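Local coordinates for protein AxyAgu115A (Amphibacillus xylanus NBRC 15112, PDB 6NPS) that probably hydrolyses glycosidic bonds as a family GH115 alpha-glucuronidase, releasing glucuronic acid side groups from arabinoglucuronoxylan, at residues L324-V327 with I328-N332. The protein carries 3 engineered substitutions. Sequence-based numbering, arbitrary orientation.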
loop_
_atom_site.group_PDB
_atom_site.type_symbol
_atom_site.label_atom_id
_atom_site.label_comp_id
_atom_site.label_asym_id
_atom_site.label_seq_id
_atom_site.Cartn_x
_atom_site.Cartn_y
_atom_site.Cartn_z
ATOM N N LEU A 324 -16.489 46.003 4.110
ATOM C CA LEU A 324 -15.324 46.641 3.493
ATOM C C LEU A 324 -15.630 48.055 3.026
ATOM O O LEU A 324 -14.788 48.949 3.145
ATOM C CB LEU A 324 -14.818 45.809 2.318
ATOM C CG LEU A 324 -13.881 44.682 2.754
ATOM C CD1 LEU A 324 -13.200 44.030 1.548
ATOM C CD2 LEU A 324 -12.856 45.166 3.789
ATOM N N ARG A 325 -16.815 48.281 2.477
ATOM C CA ARG A 325 -17.170 49.635 2.074
ATOM C C ARG A 325 -17.151 50.583 3.264
ATOM O O ARG A 325 -16.789 51.760 3.125
ATOM C CB ARG A 325 -18.540 49.636 1.402
ATOM C CG ARG A 325 -18.711 50.732 0.351
ATOM C CD ARG A 325 -20.075 50.658 -0.322
ATOM N NE ARG A 325 -20.270 49.414 -1.072
ATOM C CZ ARG A 325 -19.940 49.242 -2.352
ATOM N NH1 ARG A 325 -19.381 50.232 -3.042
ATOM N NH2 ARG A 325 -20.174 48.077 -2.943
ATOM N N ASP A 326 -17.566 50.080 4.438
ATOM C CA ASP A 326 -17.663 50.916 5.627
ATOM C C ASP A 326 -16.281 51.184 6.186
ATOM O O ASP A 326 -15.930 52.324 6.509
ATOM C CB ASP A 326 -18.567 50.249 6.683
ATOM C CG ASP A 326 -19.172 51.265 7.669
ATOM O OD1 ASP A 326 -19.975 50.871 8.553
ATOM O OD2 ASP A 326 -18.845 52.468 7.560
ATOM N N VAL A 327 -15.489 50.135 6.339
ATOM C CA VAL A 327 -14.121 50.293 6.808
ATOM C C VAL A 327 -13.377 51.332 5.966
ATOM O O VAL A 327 -12.882 52.343 6.486
ATOM C CB VAL A 327 -13.419 48.926 6.805
ATOM C CG1 VAL A 327 -11.944 49.082 7.009
ATOM C CG2 VAL A 327 -14.046 48.003 7.874
ATOM N N ILE A 328 -13.347 51.127 4.640
ATOM C CA ILE A 328 -12.546 51.980 3.755
ATOM C C ILE A 328 -12.968 53.440 3.867
ATOM O O ILE A 328 -12.127 54.351 3.939
ATOM C CB ILE A 328 -12.624 51.473 2.296
ATOM C CG1 ILE A 328 -11.784 50.212 2.147
ATOM C CG2 ILE A 328 -12.141 52.561 1.366
ATOM C CD1 ILE A 328 -12.006 49.349 0.855
ATOM N N GLN A 329 -14.274 53.701 3.892
ATOM C CA GLN A 329 -14.719 55.077 4.067
ATOM C C GLN A 329 -14.156 55.684 5.350
ATOM O O GLN A 329 -13.774 56.864 5.373
ATOM C CB GLN A 329 -16.244 55.131 4.074
ATOM C CG GLN A 329 -16.864 55.447 2.731
ATOM C CD GLN A 329 -18.108 56.287 2.866
ATOM O OE1 GLN A 329 -18.354 57.198 2.073
ATOM N NE2 GLN A 329 -18.906 55.987 3.885
ATOM N N THR A 330 -14.106 54.891 6.427
ATOM C CA THR A 330 -13.564 55.364 7.703
ATOM C C THR A 330 -12.060 55.619 7.603
ATOM O O THR A 330 -11.559 56.659 8.050
ATOM C CB THR A 330 -13.846 54.334 8.814
ATOM O OG1 THR A 330 -15.254 54.071 8.911
ATOM C CG2 THR A 330 -13.339 54.840 10.153
ATOM N N GLN A 331 -11.325 54.658 7.034
ATOM C CA GLN A 331 -9.876 54.777 6.949
ATOM C C GLN A 331 -9.471 56.011 6.151
ATOM O O GLN A 331 -8.609 56.786 6.590
ATOM C CB GLN A 331 -9.298 53.494 6.360
ATOM C CG GLN A 331 -9.331 52.299 7.319
ATOM C CD GLN A 331 -9.139 50.993 6.602
ATOM O OE1 GLN A 331 -9.394 50.900 5.407
ATOM N NE2 GLN A 331 -8.707 49.960 7.323
ATOM N N ASN A 332 -10.139 56.266 5.017
ATOM C CA ASN A 332 -9.809 57.456 4.235
ATOM C C ASN A 332 -10.003 58.728 5.034
ATOM O O ASN A 332 -9.232 59.689 4.887
ATOM C CB ASN A 332 -10.647 57.505 2.970
ATOM C CG ASN A 332 -10.042 56.661 1.858
ATOM O OD1 ASN A 332 -8.869 56.258 1.926
ATOM N ND2 ASN A 332 -10.845 56.372 0.844
#
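Ile328 opens the second half of this helix: its N-H donates to Leu324 O (N to O 3.0 Å) in a nearly straight bond (N-H...O 170°), while its CB and CG1 lie against the same carbonyl oxygen and its side chain packs on Ile300. Gln329 N reaches Arg325 O at 3.3 Å, from above the carbonyl plane. Thr330 adds a side-chain bond, as helical threonines often do: OG1, set beside its backbone N (chi1 -57°), gives its proton to Asp326 O at 3.0 Å, and Thr330 N meets that oxygen from the opposite face. The Asp326 carboxylate turns elsewhere, to a salt bridge with Arg277. Gln331 N closes the next turn on Val327 O at 2.8 Å, and the Val327 methyl CG1 sits over the flat face of the Gln331 side-chain amide, 3.4 Å from NE2, which donates to Gly301 O. Shortening Gln331 to an alanine is likely to leave Gly301 O without this donor and the Val327 methyl without the flat group it packs on. The i to i+4 backbone ladder defines an alpha-helix; packed against helix 277-291, this one forms the beta-alpha-beta crossover from strand 298-300 to strand 348-351, consistent with the family's TIM-barrel fold.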